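Local coordinates for transaminase (Bacillus megaterium, PDB 5G0A) that catalyses S-selective, pyridoxal-5'-phosphate-dependent transfer of amino groups as a class-III omega-transaminase, at the interface of chains A and B. Coordinates in Å, arbitrary orientation; residue numbers count along the deposited sequence, not the author numbering. Chains: chain A/B, Transaminase.

Contact 1: the interface of chains A and B. Residues chain A 166-168, 178-180; chain B 134, 319-320, 323, 325.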
# COMPACT_ATOMS: atom_id res chain seq x y z
N SER A 166 17.91 5.23 -3.38
CA SER A 166 18.25 4.12 -4.30
C SER A 166 17.58 4.26 -5.66
O SER A 166 17.44 3.28 -6.40
CB SER A 166 17.95 2.77 -3.66
OG SER A 166 18.79 2.63 -2.51
N GLY A 167 17.18 5.49 -5.96
CA GLY A 167 16.67 5.83 -7.31
C GLY A 167 17.78 6.15 -8.30
O GLY A 167 18.97 6.15 -7.98
N LEU A 168 17.37 6.47 -9.53
CA LEU A 168 18.29 6.85 -10.58
C LEU A 168 18.13 8.34 -10.90
O LEU A 168 17.00 8.86 -10.92
CB LEU A 168 17.97 6.04 -11.84
CG LEU A 168 18.15 4.52 -11.73
CD1 LEU A 168 17.76 3.87 -13.06
CD2 LEU A 168 19.58 4.12 -11.33
N ALA A 178 14.32 8.70 -12.01
CA ALA A 178 13.42 7.58 -11.80
C ALA A 178 13.49 7.10 -10.37
O ALA A 178 14.55 6.70 -9.92
CB ALA A 178 13.74 6.42 -12.75
N GLN A 179 12.35 7.13 -9.68
CA GLN A 179 12.29 6.46 -8.36
C GLN A 179 11.93 5.00 -8.57
O GLN A 179 11.45 4.61 -9.66
CB GLN A 179 11.26 7.16 -7.47
CG GLN A 179 11.57 8.63 -7.26
CD GLN A 179 10.63 9.30 -6.27
OE1 GLN A 179 10.32 8.73 -5.22
NE2 GLN A 179 10.19 10.51 -6.59
N ILE A 180 12.20 4.16 -7.57
CA ILE A 180 11.87 2.74 -7.69
C ILE A 180 10.37 2.48 -7.72
O ILE A 180 9.67 2.79 -6.73
CB ILE A 180 12.48 1.92 -6.52
CG1 ILE A 180 13.99 2.18 -6.41
CG2 ILE A 180 12.14 0.43 -6.71
CD1 ILE A 180 14.62 1.70 -5.11
N LEU B 134 13.61 -0.81 -11.44
CA LEU B 134 14.18 0.35 -12.13
C LEU B 134 14.41 0.06 -13.62
O LEU B 134 14.09 0.91 -14.46
CB LEU B 134 15.49 0.81 -11.50
CG LEU B 134 15.38 1.56 -10.16
CD1 LEU B 134 16.72 1.55 -9.44
CD2 LEU B 134 14.81 2.98 -10.26
N PHE B 319 22.17 -0.58 -18.85
CA PHE B 319 21.15 0.40 -18.48
C PHE B 319 21.56 1.12 -17.20
O PHE B 319 21.61 2.35 -17.15
CB PHE B 319 19.80 -0.29 -18.30
CG PHE B 319 18.76 0.59 -17.64
CD1 PHE B 319 18.02 1.50 -18.39
CD2 PHE B 319 18.53 0.50 -16.26
CE1 PHE B 319 17.05 2.29 -17.78
CE2 PHE B 319 17.57 1.30 -15.65
CZ PHE B 319 16.83 2.20 -16.41
N MET B 320 21.88 0.35 -16.16
CA MET B 320 22.28 0.97 -14.88
C MET B 320 23.48 1.89 -15.05
O MET B 320 23.54 2.98 -14.46
CB MET B 320 22.54 -0.11 -13.81
CG MET B 320 21.28 -0.89 -13.45
SD MET B 320 19.97 0.05 -12.62
CE MET B 320 20.71 0.51 -11.04
N HIS B 323 23.22 5.80 -15.70
CA HIS B 323 22.63 6.68 -14.69
C HIS B 323 23.47 6.75 -13.44
O HIS B 323 24.39 5.93 -13.24
CB HIS B 323 21.23 6.14 -14.34
CG HIS B 323 20.35 5.97 -15.53
ND1 HIS B 323 20.16 4.75 -16.14
CD2 HIS B 323 19.66 6.87 -16.26
CE1 HIS B 323 19.35 4.90 -17.17
NE2 HIS B 323 19.03 6.17 -17.27
N TRP B 325 23.21 6.10 -9.68
CA TRP B 325 22.33 5.30 -8.82
C TRP B 325 22.58 5.70 -7.37
O TRP B 325 23.68 5.53 -6.88
CB TRP B 325 22.64 3.82 -9.02
CG TRP B 325 21.71 2.88 -8.29
CD1 TRP B 325 20.43 3.16 -7.85
CD2 TRP B 325 21.93 1.50 -8.04
NE1 TRP B 325 19.87 2.01 -7.30
CE2 TRP B 325 20.77 0.99 -7.40
CE3 TRP B 325 23.02 0.63 -8.28
CZ2 TRP B 325 20.66 -0.35 -6.99
CZ3 TRP B 325 22.91 -0.71 -7.88
CH2 TRP B 325 21.73 -1.19 -7.25
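The indole of B:Trp325 presents its edge to chain A, with the carbonyl oxygens of A:Ser166 and A:Gly167 lying in its plane, while the methyl CE of B:Met320, from its own chain, sits 3.4 Å above the centre of one face. At that edge the indole NE1 donates a hydrogen bond to the backbone O of A:Ser166 at 2.9 Å. The bond is bent, 136° at the hydrogen, and the donor stands well above the carbonyl plane. B:Trp325 has CG anti to its backbone N (chi1 -174°), which turns the pyrrole edge toward the A:Ser166 loop. The ring of B:Phe319 carries CE1 of B:His323 over one face, offset toward the rim. CE2 of that ring meets CD1 of A:Leu168 at 3.6 Å, the methyl standing off the ring plane on the B:His323 side. A:Leu168 thus divides its branches: CD1 goes to the phenyl ring, whereas CD2 lies 3.7 Å from CD1 of B:Trp325 and 3.8 Å from CE of B:Met320, whose side chain it crosses at about a right angle. B:Leu134, on helix 121-136, comes tip to tip with A:Leu168, its CD2 standing 4.0 Å from CG of A:Leu168. The same CD2 branch, with CG, also packs against CG1 of A:Ile180. An antiparallel bridge pairs A:Leu168 with B:Trp325, and the site joins the two subunits by seating one leucine in an apolar pocket of the partner, with the indole bond probably helping to hold the loop beside it.

Contact 2: the interface of chains A and B. Residues chain A 134, 319-320, 323-325; chain B 22-23, 166-168.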
# COMPACT_ATOMS: atom_id res chain seq x y z
N LEU A 134 5.04 -5.03 16.27
CA LEU A 134 4.54 -6.22 16.96
C LEU A 134 4.18 -5.92 18.42
O LEU A 134 3.13 -6.37 18.90
CB LEU A 134 5.55 -7.35 16.89
CG LEU A 134 5.61 -8.07 15.53
CD1 LEU A 134 6.88 -8.91 15.53
CD2 LEU A 134 4.37 -8.92 15.26
N PHE A 319 7.75 -8.76 26.62
CA PHE A 319 6.71 -9.13 25.64
C PHE A 319 7.21 -10.12 24.58
O PHE A 319 6.61 -11.17 24.35
CB PHE A 319 6.13 -7.85 25.01
CG PHE A 319 5.26 -8.10 23.81
CD1 PHE A 319 3.90 -8.32 23.95
CD2 PHE A 319 5.83 -8.10 22.52
CE1 PHE A 319 3.10 -8.55 22.82
CE2 PHE A 319 5.04 -8.34 21.41
CZ PHE A 319 3.68 -8.55 21.55
N MET A 320 8.35 -9.82 23.96
CA MET A 320 8.85 -10.69 22.89
C MET A 320 9.18 -12.09 23.43
O MET A 320 8.95 -13.10 22.76
CB MET A 320 10.05 -10.05 22.19
CG MET A 320 9.71 -8.74 21.49
SD MET A 320 8.67 -8.95 20.02
CE MET A 320 9.77 -9.82 18.92
N HIS A 323 6.60 -15.04 23.31
CA HIS A 323 6.17 -15.61 22.04
C HIS A 323 7.31 -16.32 21.31
O HIS A 323 8.49 -16.14 21.63
CB HIS A 323 5.62 -14.50 21.14
CG HIS A 323 4.56 -13.66 21.79
ND1 HIS A 323 4.84 -12.55 22.55
CD2 HIS A 323 3.21 -13.79 21.80
CE1 HIS A 323 3.71 -12.02 23.00
NE2 HIS A 323 2.71 -12.76 22.56
N ARG A 324 6.94 -17.11 20.30
CA ARG A 324 7.90 -17.68 19.39
C ARG A 324 7.98 -16.74 18.18
O ARG A 324 7.00 -16.54 17.47
CB ARG A 324 7.46 -19.08 18.97
CG ARG A 324 7.38 -20.07 20.13
CD ARG A 324 6.90 -21.42 19.62
NE ARG A 324 7.11 -22.52 20.57
CZ ARG A 324 6.43 -23.67 20.53
NH1 ARG A 324 5.49 -23.86 19.61
NH2 ARG A 324 6.69 -24.63 21.41
N TRP A 325 9.16 -16.14 17.98
CA TRP A 325 9.34 -15.16 16.91
C TRP A 325 9.99 -15.83 15.73
O TRP A 325 11.13 -16.30 15.84
CB TRP A 325 10.23 -14.04 17.41
CG TRP A 325 10.36 -12.82 16.52
CD1 TRP A 325 9.52 -12.42 15.53
CD2 TRP A 325 11.38 -11.83 16.61
NE1 TRP A 325 9.97 -11.22 14.97
CE2 TRP A 325 11.11 -10.85 15.62
CE3 TRP A 325 12.51 -11.68 17.44
CZ2 TRP A 325 11.94 -9.73 15.43
CZ3 TRP A 325 13.33 -10.56 17.24
CH2 TRP A 325 13.01 -9.59 16.25
N MET B 22 17.71 -11.47 22.41
CA MET B 22 16.34 -11.75 21.99
C MET B 22 16.19 -13.16 21.44
O MET B 22 17.04 -13.64 20.68
CB MET B 22 15.88 -10.73 20.92
CG MET B 22 15.90 -9.29 21.40
SD MET B 22 15.01 -8.19 20.24
CE MET B 22 13.30 -8.55 20.65
N ARG B 23 15.09 -13.81 21.82
CA ARG B 23 14.80 -15.18 21.40
C ARG B 23 14.20 -15.18 20.02
O ARG B 23 13.47 -14.26 19.66
CB ARG B 23 13.77 -15.82 22.33
CG ARG B 23 14.19 -15.93 23.79
CD ARG B 23 15.14 -17.11 24.01
NE ARG B 23 16.51 -16.93 23.51
CZ ARG B 23 17.49 -16.29 24.15
NH1 ARG B 23 17.28 -15.75 25.35
NH2 ARG B 23 18.71 -16.22 23.62
N SER B 166 8.63 -13.48 10.17
CA SER B 166 8.97 -12.61 11.31
C SER B 166 7.79 -12.17 12.18
O SER B 166 7.87 -11.15 12.88
CB SER B 166 9.78 -11.40 10.85
OG SER B 166 10.91 -11.84 10.10
N GLY B 167 6.71 -12.93 12.13
CA GLY B 167 5.57 -12.72 13.04
C GLY B 167 5.76 -13.47 14.34
O GLY B 167 6.79 -14.11 14.57
N LEU B 168 4.74 -13.39 15.19
CA LEU B 168 4.74 -14.05 16.48
C LEU B 168 3.72 -15.15 16.51
O LEU B 168 2.59 -14.98 16.04
CB LEU B 168 4.42 -13.05 17.58
CG LEU B 168 5.43 -11.91 17.74
CD1 LEU B 168 4.90 -10.92 18.76
CD2 LEU B 168 6.83 -12.40 18.14
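This is a largely apolar subunit interface of a class-III aminotransferase, with an indole hydrogen bond and an antiparallel beta bridge between A:Trp325 and B:Leu168 that help hold chains A and B together. B:Leu168 enters a pocket lined by A:Leu134, A:Phe319, A:Met320, A:His323 and A:Trp325. Its CD1 touches CE2 of A:Phe319 at 3.7 Å and also lies over one face of the A:His323 imidazole, toward the rim. That imidazole is steadied from within its chain, since ND1 donates to the backbone O of A:Phe319 at 2.9 Å. CD2 of B:Leu168 reaches CD1 of A:Trp325 at 3.7 Å. The indole NE1 donates to the backbone O of B:Ser166 at 3.0 Å, the acceptor lying in the ring plane. Around the same rim sits the O of B:Arg23, 3.5 Å from CE3 of A:Trp325, so carbonyls from separate segments of chain B border the indole. CE of A:Met320 rests over its centre, brought there by a side chain bent at chi2 (-70°) and chi3 (-67°). An alanine in place of A:Trp325 would probably leave the B:Ser166 carbonyl without its N-H partner and open a gap beside B:Leu168 and the A:Met320 methyl. B:Met22 adds a further apolar contact: its side chain crosses that of A:Met320, with its terminal CE 3.7 Å from CG of A:Met320, and the same methyl lies 4.0 Å from CZ3 of A:Trp325.

Contact 3: the interface of chains A and B. Residues chain A 10, 17, 33-36, 58; chain B 89-90.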
# COMPACT_ATOMS: atom_id res chain seq x y z
N TRP A 10 47.43 -3.35 -9.89
CA TRP A 10 46.38 -2.36 -9.66
C TRP A 10 45.74 -1.80 -10.93
O TRP A 10 44.58 -1.37 -10.90
CB TRP A 10 46.89 -1.22 -8.76
CG TRP A 10 46.99 -1.67 -7.32
CD1 TRP A 10 48.12 -2.06 -6.66
CD2 TRP A 10 45.91 -1.83 -6.40
NE1 TRP A 10 47.81 -2.43 -5.36
CE2 TRP A 10 46.45 -2.30 -5.18
CE3 TRP A 10 44.53 -1.60 -6.48
CZ2 TRP A 10 45.67 -2.56 -4.05
CZ3 TRP A 10 43.74 -1.84 -5.35
CH2 TRP A 10 44.31 -2.33 -4.15
N ASP A 17 37.29 -3.54 -11.83
CA ASP A 17 36.38 -2.68 -11.06
C ASP A 17 35.44 -1.94 -12.02
O ASP A 17 34.20 -1.94 -11.85
CB ASP A 17 37.21 -1.73 -10.19
CG ASP A 17 36.36 -0.79 -9.36
OD1 ASP A 17 35.87 0.22 -9.89
OD2 ASP A 17 36.22 -1.04 -8.15
N PRO A 33 37.86 5.02 -11.04
CA PRO A 33 38.08 4.29 -9.78
C PRO A 33 39.14 4.93 -8.89
O PRO A 33 40.07 5.57 -9.39
CB PRO A 33 38.54 2.90 -10.23
CG PRO A 33 38.91 3.01 -11.67
CD PRO A 33 38.38 4.30 -12.22
N VAL A 34 38.96 4.78 -7.58
CA VAL A 34 39.90 5.31 -6.59
C VAL A 34 40.40 4.15 -5.73
O VAL A 34 39.75 3.77 -4.74
CB VAL A 34 39.25 6.43 -5.73
CG1 VAL A 34 40.23 7.01 -4.73
CG2 VAL A 34 38.70 7.55 -6.64
N PRO A 35 41.52 3.54 -6.15
CA PRO A 35 42.04 2.41 -5.39
C PRO A 35 42.70 2.78 -4.06
O PRO A 35 43.48 3.72 -3.97
CB PRO A 35 43.03 1.74 -6.36
CG PRO A 35 43.45 2.84 -7.29
CD PRO A 35 42.31 3.81 -7.37
N ILE A 36 42.35 2.01 -3.04
CA ILE A 36 42.93 2.11 -1.71
C ILE A 36 43.52 0.75 -1.36
O ILE A 36 42.82 -0.24 -1.26
CB ILE A 36 41.87 2.52 -0.65
CG1 ILE A 36 41.22 3.87 -1.01
CG2 ILE A 36 42.47 2.54 0.74
CD1 ILE A 36 42.16 5.07 -1.11
N GLN A 58 35.33 7.45 6.46
CA GLN A 58 34.54 6.67 5.49
C GLN A 58 33.08 7.13 5.44
O GLN A 58 32.74 8.05 4.68
CB GLN A 58 34.71 5.15 5.75
CG GLN A 58 36.13 4.72 5.41
CD GLN A 58 36.43 4.97 3.94
OE1 GLN A 58 35.85 4.34 3.07
NE2 GLN A 58 37.34 5.92 3.66
N TYR B 89 35.24 3.43 -3.04
CA TYR B 89 36.67 3.14 -3.19
C TYR B 89 36.87 1.76 -3.83
O TYR B 89 36.03 0.87 -3.66
CB TYR B 89 37.38 3.22 -1.83
CG TYR B 89 37.45 4.63 -1.28
CD1 TYR B 89 38.32 5.58 -1.84
CD2 TYR B 89 36.62 5.04 -0.22
CE1 TYR B 89 38.37 6.88 -1.35
CE2 TYR B 89 36.68 6.34 0.29
CZ TYR B 89 37.55 7.26 -0.28
OH TYR B 89 37.60 8.55 0.21
N ALA B 90 37.97 1.57 -4.55
CA ALA B 90 38.25 0.26 -5.14
C ALA B 90 39.31 -0.50 -4.35
O ALA B 90 40.28 0.09 -3.86
CB ALA B 90 38.68 0.41 -6.60
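A short parallel beta bridge, A:Pro35 with B:Ala90, forms this backbone-led interface of the class-III aminotransferase and ties the N-terminal part of chain A to a loop of chain B. B:Ala90 N donates to the O of A:Val34 at 2.8 Å, and its own O accepts from A:Ile36 N at 3.0 Å; both bonds are nearly straight, at 168° or more. A:Pro35, whose backbone nitrogen carries no hydrogen, sits between these two partners with its CA against the carbonyl of B:Ala90. The side chains of the pair of segments gather round the B:Tyr89 ring. A:Val34 lies alongside it, pointing the same way; its CG1, anti to the backbone N (chi1 -178°), is the branch carried toward the ring, 3.8 Å from CD1. CG1 of A:Ile36 comes nearer, 3.5 Å from the same ring atom, and its side chain crosses the ring at a slant. The backbone O of A:Val34 lies in the ring plane at the edge. The A:Gln58 amide stands off the ring plane beside CD2 and CE2, its plane turned 44° from the ring; NE2 is 3.5 Å from CE2. A:Ile36 CG1 and this amide lie on the same side of the B:Tyr89 ring plane, A:Val34 CG1 nearer the plane, and together they would limit the swing of the ring. The B:Ala90 methyl CB faces the carboxylate of A:Asp17 on helix 10-20, whose oxygen OD2 approaches it to 3.2 Å.

Contact 1 and contact 2 share a core twinned by the two-fold axis of the A-B pair, about 35 Å apart between the centres of their C-alpha atoms, with 178-180 added in contact 1 and 22-23 in contact 2. Each sets residues 166-168 of one chain against helices 121-136 and 314-321 and strand 324-325 of the other. Contact 3 lies about 23 Å from contact 1 and 42 Å from contact 2, measured likewise, and shares no residue with either. The N-terminal segment joins the partner repeatedly, from chain B in contact 2 and from chain A (residues 17 and 33-36) in contact 3.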